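Local coordinates for protein putative secreted endoglycosylceramidase (Rhodococcus hoagii, PDB 6JYZ) that probably hydrolyses the glycosidic bond between sugar and ceramide in galactosylceramide-type glycolipids, as a secreted family 5 glycoside hydrolase, at residues Arg209-Pro223 and Glu252-Ala266. Numbering follows the deposited sequence.
Sequences RNEPAVVGYDLLNEP and ETGGFPHLVIFEPSA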
ATOM      1  N   ARG A 209     -13.467  10.317  10.046  1.00 11.50           N
ATOM      2  CA  ARG A 209     -14.669  10.293   9.243  1.00 11.55           C
ATOM      3  C   ARG A 209     -14.948  11.605   8.479  1.00 12.42           C
ATOM      4  O   ARG A 209     -15.704  11.554   7.482  1.00 13.45           O
ATOM      5  CB  ARG A 209     -15.902   9.872  10.070  1.00 12.44           C
ATOM      6  CG  ARG A 209     -16.288  10.898  11.125  1.00 13.75           C
ATOM      7  CD  ARG A 209     -17.379  10.251  11.950  1.00 16.14           C
ATOM      8  NE  ARG A 209     -17.903  11.177  12.976  1.00 19.83           N
ATOM      9  CZ  ARG A 209     -17.433  11.325  14.195  1.00 23.05           C
ATOM     10  NH1 ARG A 209     -16.292  10.759  14.545  1.00 23.62           N
ATOM     11  NH2 ARG A 209     -18.083  12.117  15.064  1.00 26.21           N
ATOM     12  N   ASN A 210     -14.347  12.714   8.976  1.00 11.33           N
ATOM     13  CA  ASN A 210     -14.558  13.962   8.255  1.00 13.10           C
ATOM     14  C   ASN A 210     -13.283  14.455   7.586  1.00 14.26           C
ATOM     15  O   ASN A 210     -13.224  15.597   7.181  1.00 15.01           O
ATOM     16  CB  ASN A 210     -15.144  15.057   9.206  1.00 14.63           C
ATOM     17  CG  ASN A 210     -16.655  14.977   9.310  1.00 16.22           C
ATOM     18  OD1 ASN A 210     -17.312  15.144   8.295  1.00 18.97           O
ATOM     19  ND2 ASN A 210     -17.126  14.567  10.468  1.00 18.71           N
ATOM     20  N   GLU A 211     -12.267  13.600   7.438  1.00 12.51           N
ATOM     21  CA  GLU A 211     -10.958  14.040   6.923  1.00 11.96           C
ATOM     22  C   GLU A 211     -10.820  13.674   5.436  1.00 12.82           C
ATOM     23  O   GLU A 211     -10.634  12.476   5.102  1.00 12.06           O
ATOM     24  CB  GLU A 211      -9.877  13.289   7.718  1.00 12.27           C
ATOM     25  CG  GLU A 211      -8.478  13.632   7.264  1.00 13.21           C
ATOM     26  CD  GLU A 211      -8.218  15.108   7.136  1.00 15.51           C
ATOM     27  OE1 GLU A 211      -7.998  15.719   8.188  1.00 17.63           O
ATOM     28  OE2 GLU A 211      -8.237  15.665   6.032  1.00 13.90           O
ATOM     29  N   PRO A 212     -10.864  14.623   4.515  1.00 11.51           N
ATOM     30  CA  PRO A 212     -10.761  14.279   3.092  1.00 12.09           C
ATOM     31  C   PRO A 212      -9.354  13.785   2.738  1.00 11.73           C
ATOM     32  O   PRO A 212      -9.229  13.116   1.690  1.00 12.82           O
ATOM     33  CB  PRO A 212     -11.072  15.612   2.356  1.00 13.71           C
ATOM     34  CG  PRO A 212     -10.723  16.681   3.369  1.00 14.64           C
ATOM     35  CD  PRO A 212     -11.111  16.097   4.731  1.00 12.32           C
ATOM     36  N   ALA A 213      -8.323  14.071   3.508  1.00 10.94           N
ATOM     37  CA  ALA A 213      -7.003  13.597   3.124  1.00 10.94           C
ATOM     38  C   ALA A 213      -6.899  12.107   3.275  1.00 11.05           C
ATOM     39  O   ALA A 213      -5.922  11.545   2.783  1.00 11.69           O
ATOM     40  CB  ALA A 213      -6.005  14.286   3.995  1.00 12.52           C
ATOM     41  N   VAL A 214      -7.772  11.447   4.027  1.00 10.96           N
ATOM     42  CA  VAL A 214      -7.731   9.998   4.132  1.00 10.88           C
ATOM     43  C   VAL A 214      -8.502   9.463   2.931  1.00 11.43           C
ATOM     44  O   VAL A 214      -9.695   9.696   2.767  1.00 12.79           O
ATOM     45  CB  VAL A 214      -8.304   9.520   5.465  1.00 10.85           C
ATOM     46  CG1 VAL A 214      -8.552   7.984   5.467  1.00 12.80           C
ATOM     47  CG2 VAL A 214      -7.372   9.915   6.607  1.00 12.88           C
ATOM     48  N   VAL A 215      -7.779   8.759   2.055  1.00 11.40           N
ATOM     49  CA  VAL A 215      -8.423   8.118   0.915  1.00 11.24           C
ATOM     50  C   VAL A 215      -9.472   7.117   1.389  1.00 10.62           C
ATOM     51  O   VAL A 215     -10.573   7.055   0.920  1.00 10.15           O
ATOM     52  CB  VAL A 215      -7.344   7.334   0.126  1.00 11.10           C
ATOM     53  CG1 VAL A 215      -8.003   6.618  -1.092  1.00 13.31           C
ATOM     54  CG2 VAL A 215      -6.196   8.239  -0.318  1.00 13.03           C
ATOM     55  N   GLY A 216      -9.030   6.326   2.379  1.00 11.40           N
ATOM     56  CA  GLY A 216      -9.817   5.219   2.864  1.00 12.29           C
ATOM     57  C   GLY A 216      -8.906   4.171   3.471  1.00 10.17           C
ATOM     58  O   GLY A 216      -7.801   4.474   3.933  1.00 10.53           O
ATOM     59  N   TYR A 217      -9.472   2.951   3.461  1.00  9.86           N
ATOM     60  CA  TYR A 217      -9.049   1.958   4.442  1.00 10.08           C
ATOM     61  C   TYR A 217      -8.675   0.684   3.690  1.00  8.88           C
ATOM     62  O   TYR A 217      -9.563   0.105   3.031  1.00  9.99           O
ATOM     63  CB  TYR A 217     -10.228   1.617   5.364  1.00 10.90           C
ATOM     64  CG  TYR A 217     -11.024   2.818   5.806  1.00 12.97           C
ATOM     65  CD1 TYR A 217     -10.492   3.765   6.628  1.00 13.30           C
ATOM     66  CD2 TYR A 217     -12.313   2.945   5.327  1.00 14.05           C
ATOM     67  CE1 TYR A 217     -11.295   4.905   7.014  1.00 14.00           C
ATOM     68  CE2 TYR A 217     -13.113   4.015   5.671  1.00 15.68           C
ATOM     69  CZ  TYR A 217     -12.582   4.946   6.545  1.00 12.14           C
ATOM     70  OH  TYR A 217     -13.404   6.014   6.899  1.00 17.78           O
ATOM     71  N   ASP A 218      -7.429   0.251   3.787  1.00  8.70           N
ATOM     72  CA  ASP A 218      -6.978  -1.031   3.224  1.00  8.80           C
ATOM     73  C   ASP A 218      -7.169  -2.034   4.364  1.00  8.57           C
ATOM     74  O   ASP A 218      -6.409  -2.063   5.343  1.00  9.19           O
ATOM     75  CB  ASP A 218      -5.535  -0.871   2.705  1.00  9.28           C
ATOM     76  CG  ASP A 218      -5.001  -2.056   1.916  1.00  9.11           C
ATOM     77  OD1 ASP A 218      -5.596  -3.174   1.934  1.00 10.11           O
ATOM     78  OD2 ASP A 218      -3.939  -1.852   1.321  1.00  9.74           O
ATOM     79  N   LEU A 219      -8.250  -2.834   4.227  1.00  8.61           N
ATOM     80  CA  LEU A 219      -8.812  -3.525   5.373  1.00  8.67           C
ATOM     81  C   LEU A 219      -7.884  -4.509   6.054  1.00  9.40           C
ATOM     82  O   LEU A 219      -7.870  -4.612   7.275  1.00  9.13           O
ATOM     83  CB  LEU A 219     -10.099  -4.228   4.961  1.00 10.06           C
ATOM     84  CG  LEU A 219     -11.179  -3.284   4.451  1.00 10.72           C
ATOM     85  CD1 LEU A 219     -12.397  -4.131   3.993  1.00 11.66           C
ATOM     86  CD2 LEU A 219     -11.612  -2.304   5.545  1.00 12.06           C
ATOM     87  N   LEU A 220      -7.093  -5.243   5.252  1.00  9.22           N
ATOM     88  CA  LEU A 220      -6.050  -6.084   5.844  1.00  8.29           C
ATOM     89  C   LEU A 220      -5.009  -6.353   4.778  1.00  8.51           C
ATOM     90  O   LEU A 220      -5.374  -6.831   3.654  1.00  9.30           O
ATOM     91  CB  LEU A 220      -6.629  -7.403   6.363  1.00 10.04           C
ATOM     92  CG  LEU A 220      -5.649  -8.335   7.083  1.00 10.68           C
ATOM     93  CD1 LEU A 220      -5.038  -7.658   8.303  1.00 11.95           C
ATOM     94  CD2 LEU A 220      -6.364  -9.604   7.465  1.00 12.49           C
ATOM     95  N   ASN A 221      -3.758  -6.099   5.084  1.00  8.50           N
ATOM     96  CA  ASN A 221      -2.706  -6.362   4.095  1.00  8.38           C
ATOM     97  C   ASN A 221      -2.570  -7.860   3.883  1.00  8.19           C
ATOM     98  O   ASN A 221      -2.565  -8.635   4.874  1.00  9.36           O
ATOM     99  CB  ASN A 221      -1.383  -5.886   4.671  1.00  8.47           C
ATOM    100  CG  ASN A 221      -0.247  -6.188   3.716  1.00  9.09           C
ATOM    101  OD1 ASN A 221      -0.223  -5.640   2.601  1.00  9.38           O
ATOM    102  ND2 ASN A 221       0.708  -6.996   4.113  1.00  9.96           N
ATOM    103  N   GLU A 222      -2.404  -8.268   2.630  1.00  8.38           N
ATOM    104  CA  GLU A 222      -2.069  -9.649   2.184  1.00  9.15           C
ATOM    105  C   GLU A 222      -2.674 -10.697   3.104  1.00  9.35           C
ATOM    106  O   GLU A 222      -1.938 -11.551   3.665  1.00  9.17           O
ATOM    107  CB  GLU A 222      -0.562  -9.804   2.058  1.00 10.24           C
ATOM    108  CG  GLU A 222      -0.010  -8.891   0.990  1.00  9.81           C
ATOM    109  CD  GLU A 222       1.422  -9.150   0.574  1.00 11.90           C
ATOM    110  OE1 GLU A 222       2.136  -9.832   1.320  1.00 14.02           O
ATOM    111  OE2 GLU A 222       1.883  -8.571  -0.461  1.00 11.59           O
ATOM    112  N   PRO A 223      -4.011 -10.781   3.195  1.00  8.50           N
ATOM    113  CA  PRO A 223      -4.582 -11.785   4.101  1.00  8.85           C
ATOM    114  C   PRO A 223      -4.097 -13.185   3.723  1.00  9.22           C
ATOM    115  O   PRO A 223      -4.185 -13.565   2.550  1.00  9.31           O
ATOM    116  CB  PRO A 223      -6.085 -11.628   3.928  1.00  9.67           C
ATOM    117  CG  PRO A 223      -6.246 -10.229   3.405  1.00 12.00           C
ATOM    118  CD  PRO A 223      -5.023  -9.954   2.533  1.00  9.82           C
ATOM    119  N   GLU A 252     -18.783   5.897  10.380  1.00 11.35           N
ATOM    120  CA  GLU A 252     -18.603   7.122   9.627  1.00 12.78           C
ATOM    121  C   GLU A 252     -19.819   8.028   9.708  1.00 14.15           C
ATOM    122  O   GLU A 252     -19.796   9.096   9.117  1.00 13.94           O
ATOM    123  CB  GLU A 252     -18.340   6.809   8.145  1.00 13.23           C
ATOM    124  CG  GLU A 252     -16.955   6.194   7.888  1.00 13.28           C
ATOM    125  CD  GLU A 252     -16.881   5.710   6.455  1.00 13.76           C
ATOM    126  OE1 GLU A 252     -17.822   5.176   5.911  1.00 13.54           O
ATOM    127  OE2 GLU A 252     -15.765   5.879   5.859  1.00 14.19           O
ATOM    128  N   THR A 253     -20.851   7.615  10.451  1.00 14.12           N
ATOM    129  CA  THR A 253     -22.030   8.501  10.661  1.00 14.89           C
ATOM    130  C   THR A 253     -21.540   9.849  11.211  1.00 14.32           C
ATOM    131  O   THR A 253     -20.730   9.948  12.092  1.00 15.84           O
ATOM    132  CB  THR A 253     -22.987   7.829  11.640  1.00 16.05           C
ATOM    133  OG1 THR A 253     -23.446   6.574  11.112  1.00 18.65           O
ATOM    134  CG2 THR A 253     -24.242   8.651  11.889  1.00 19.05           C
ATOM    135  N   GLY A 254     -22.068  10.908  10.594  1.00 15.23           N
ATOM    136  CA  GLY A 254     -21.691  12.288  10.944  1.00 17.64           C
ATOM    137  C   GLY A 254     -20.511  12.786  10.133  1.00 18.52           C
ATOM    138  O   GLY A 254     -20.174  13.975  10.182  1.00 19.01           O
ATOM    139  N   GLY A 255     -19.847  11.898   9.352  1.00 15.34           N
ATOM    140  CA  GLY A 255     -18.832  12.284   8.381  1.00 13.92           C
ATOM    141  C   GLY A 255     -19.310  11.862   7.005  1.00 15.74           C
ATOM    142  O   GLY A 255     -20.446  12.069   6.608  1.00 17.41           O
ATOM    143  N   PHE A 256     -18.410  11.228   6.237  1.00 13.71           N
ATOM    144  CA  PHE A 256     -18.732  10.806   4.895  1.00 13.62           C
ATOM    145  C   PHE A 256     -18.065   9.465   4.647  1.00 12.63           C
ATOM    146  O   PHE A 256     -17.101   9.141   5.332  1.00 12.76           O
ATOM    147  CB  PHE A 256     -18.360  11.866   3.830  1.00 13.79           C
ATOM    148  CG  PHE A 256     -16.880  12.126   3.726  1.00 14.21           C
ATOM    149  CD1 PHE A 256     -16.107  11.299   2.917  1.00 15.14           C
ATOM    150  CD2 PHE A 256     -16.280  13.196   4.389  1.00 16.93           C
ATOM    151  CE1 PHE A 256     -14.734  11.511   2.767  1.00 18.35           C
ATOM    152  CE2 PHE A 256     -14.904  13.387   4.203  1.00 17.85           C
ATOM    153  CZ  PHE A 256     -14.166  12.545   3.435  1.00 18.13           C
ATOM    154  N   PRO A 257     -18.551   8.706   3.639  1.00 12.89           N
ATOM    155  CA  PRO A 257     -17.960   7.393   3.366  1.00 12.59           C
ATOM    156  C   PRO A 257     -16.661   7.533   2.587  1.00 11.49           C
ATOM    157  O   PRO A 257     -16.610   8.162   1.550  1.00 13.06           O
ATOM    158  CB  PRO A 257     -19.029   6.673   2.537  1.00 13.17           C
ATOM    159  CG  PRO A 257     -19.785   7.787   1.892  1.00 16.56           C
ATOM    160  CD  PRO A 257     -19.819   8.910   2.929  1.00 14.51           C
ATOM    161  N   HIS A 258     -15.615   6.935   3.121  1.00 11.10           N
ATOM    162  CA  HIS A 258     -14.331   6.858   2.446  1.00 10.64           C
ATOM    163  C   HIS A 258     -14.202   5.595   1.603  1.00 10.40           C
ATOM    164  O   HIS A 258     -15.037   4.686   1.682  1.00 11.49           O
ATOM    165  CB  HIS A 258     -13.202   6.969   3.481  1.00 11.44           C
ATOM    166  CG  HIS A 258     -13.171   8.283   4.215  1.00 11.26           C
ATOM    167  ND1 HIS A 258     -14.242   8.764   5.043  1.00 14.01           N
ATOM    168  CD2 HIS A 258     -12.188   9.210   4.224  1.00 11.73           C
ATOM    169  CE1 HIS A 258     -13.822   9.961   5.559  1.00 11.55           C
ATOM    170  NE2 HIS A 258     -12.577  10.193   5.094  1.00 14.82           N
ATOM    171  N   LEU A 259     -13.140   5.525   0.798  1.00 10.46           N
ATOM    172  CA  LEU A 259     -12.953   4.316  -0.046  1.00 10.28           C
ATOM    173  C   LEU A 259     -12.549   3.115   0.789  1.00 10.50           C
ATOM    174  O   LEU A 259     -11.901   3.257   1.829  1.00 11.35           O
ATOM    175  CB  LEU A 259     -11.838   4.591  -1.067  1.00 11.95           C
ATOM    176  CG  LEU A 259     -12.102   5.644  -2.107  1.00 14.70           C
ATOM    177  CD1 LEU A 259     -11.072   5.757  -3.210  1.00 13.55           C
ATOM    178  CD2 LEU A 259     -13.456   6.216  -2.299  1.00 16.94           C
ATOM    179  N   VAL A 260     -12.957   1.963   0.281  1.00 10.11           N
ATOM    180  CA  VAL A 260     -12.594   0.692   0.930  1.00 11.26           C
ATOM    181  C   VAL A 260     -11.656  -0.014  -0.021  1.00 10.12           C
ATOM    182  O   VAL A 260     -12.095  -0.412  -1.111  1.00 11.90           O
ATOM    183  CB  VAL A 260     -13.834  -0.116   1.247  1.00 11.97           C
ATOM    184  CG1 VAL A 260     -13.351  -1.528   1.609  1.00 13.26           C
ATOM    185  CG2 VAL A 260     -14.530   0.540   2.458  1.00 14.25           C
ATOM    186  N   ILE A 261     -10.408  -0.192   0.389  1.00  9.22           N
ATOM    187  CA  ILE A 261      -9.404  -0.822  -0.453  1.00  9.00           C
ATOM    188  C   ILE A 261      -9.302  -2.257   0.061  1.00  9.08           C
ATOM    189  O   ILE A 261      -9.066  -2.504   1.251  1.00  9.79           O
ATOM    190  CB  ILE A 261      -8.098  -0.043  -0.279  1.00  9.38           C
ATOM    191  CG1 ILE A 261      -8.293   1.335  -0.949  1.00 12.25           C
ATOM    192  CG2 ILE A 261      -6.920  -0.773  -0.893  1.00 11.36           C
ATOM    193  CD1 ILE A 261      -7.223   2.367  -0.535  1.00 15.87           C
ATOM    194  N   PHE A 262      -9.546  -3.217  -0.834  1.00  8.63           N
ATOM    195  CA  PHE A 262      -9.581  -4.622  -0.417  1.00  8.22           C
ATOM    196  C   PHE A 262      -8.669  -5.421  -1.331  1.00  8.44           C
ATOM    197  O   PHE A 262      -8.458  -5.087  -2.502  1.00  8.76           O
ATOM    198  CB  PHE A 262     -11.000  -5.188  -0.428  1.00  9.36           C
ATOM    199  CG  PHE A 262     -11.537  -5.423  -1.808  1.00  9.02           C
ATOM    200  CD1 PHE A 262     -12.122  -4.412  -2.570  1.00  9.60           C
ATOM    201  CD2 PHE A 262     -11.476  -6.703  -2.393  1.00  9.63           C
ATOM    202  CE1 PHE A 262     -12.547  -4.670  -3.866  1.00  9.66           C
ATOM    203  CE2 PHE A 262     -11.916  -6.936  -3.670  1.00  9.65           C
ATOM    204  CZ  PHE A 262     -12.462  -5.918  -4.425  1.00  9.30           C
ATOM    205  N   GLU A 263      -8.141  -6.518  -0.741  1.00  8.64           N
ATOM    206  CA  GLU A 263      -7.074  -7.269  -1.399  1.00  9.02           C
ATOM    207  C   GLU A 263      -7.512  -8.694  -1.681  1.00  9.44           C
ATOM    208  O   GLU A 263      -8.270  -9.296  -0.893  1.00  9.24           O
ATOM    209  CB  GLU A 263      -5.824  -7.286  -0.522  1.00  8.69           C
ATOM    210  CG  GLU A 263      -5.269  -5.853  -0.334  1.00  8.79           C
ATOM    211  CD  GLU A 263      -4.032  -5.888   0.495  1.00  9.79           C
ATOM    212  OE1 GLU A 263      -3.203  -6.787   0.374  1.00  9.68           O
ATOM    213  OE2 GLU A 263      -3.860  -4.947   1.367  1.00 10.02           O
ATOM    214  N   PRO A 264      -6.940  -9.373  -2.667  1.00  9.08           N
ATOM    215  CA  PRO A 264      -7.018 -10.843  -2.706  1.00  8.65           C
ATOM    216  C   PRO A 264      -6.081 -11.361  -1.617  1.00  9.03           C
ATOM    217  O   PRO A 264      -5.369 -10.618  -0.929  1.00  9.35           O
ATOM    218  CB  PRO A 264      -6.413 -11.107  -4.112  1.00  9.84           C
ATOM    219  CG  PRO A 264      -5.324 -10.067  -4.243  1.00  9.52           C
ATOM    220  CD  PRO A 264      -5.947  -8.812  -3.612  1.00  9.96           C
ATOM    221  N   SER A 265      -6.051 -12.679  -1.448  1.00  9.44           N
ATOM    222  CA  SER A 265      -5.134 -13.285  -0.506  1.00  9.32           C
ATOM    223  C   SER A 265      -3.690 -12.984  -0.906  1.00  8.92           C
ATOM    224  O   SER A 265      -3.371 -12.594  -2.052  1.00  9.98           O
ATOM    225  CB  SER A 265      -5.301 -14.791  -0.333  1.00  9.85           C
ATOM    226  OG  SER A 265      -4.438 -15.522  -1.238  1.00 10.77           O
ATOM    227  N   ALA A 266      -2.790 -13.209   0.051  1.00  8.88           N
ATOM    228  CA  ALA A 266      -1.352 -13.091  -0.165  1.00  9.59           C
ATOM    229  C   ALA A 266      -0.867 -13.923  -1.351  1.00  9.49           C
ATOM    230  O   ALA A 266       0.217 -13.631  -1.853  1.00 10.14           O
ATOM    231  CB  ALA A 266      -0.647 -13.572   1.103  1.00 10.57           C
TER
HETATM  232  O   HOH W   1     -19.731  16.460   8.902  1.00 47.81           O
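G216, Y217 and D218 pair in register with L259, V260 and I261 on two neighbouring parallel strands, 214-218 and 259-262, of the (beta/alpha)8 barrel of glycoside hydrolase family 5, with helix 230-251 in the connection between them. The donor alternates between the strands, from L259 N to V215 O (3.0 Å), through Y217 N to L259 O and I261 N to Y217 O, to L219 N to I261 O. A side chain on G216 would run into L259 O. V215 CG1 packs on L259 CD1; on the face carrying Y217 and V260, V260 CG1 meets L219 CD1 at 3.7 Å, and L219 also touches I248 and Y241 of helix 230-251.

Before the strands, the H258 ring lies edge-on to the 209-223 backbone: NE2 donates to E211 O at 3.0 Å from above the carbonyl plane, opposite the face used by V214 N. F256 CE1 sits over the centre of the imidazole. Y217, its CG anti to the carbonyl carbon (chi1 -43°), sends OH to E252 OE2 at 2.6 Å, the carboxylate oxygen lying in the ring plane on the phenol edge; H258 N reaches the same oxygen from above the carboxylate plane. Replacing H258 by an alanine is likely to leave E211 O with V214 N alone of these two donors and to open a gap beside the F256 ring.

Beyond the strands, E263 CB points toward 209-223, and the extended chain beyond CG carries the carboxylate to D218 and E222. E263 OE2 lies 2.5 Å from D218 OD1, a separation that suggests a shared proton, with the carboxylate planes 63° apart; R83 forms salt bridges to both acids. E222, in the N-E-P sequence where family 5 enzymes carry their acid/base glutamate, bonds through OE2 to H292. E222 N in turn donates to E263 OE1 at 2.8 Å, from 44° out of the carboxylate plane.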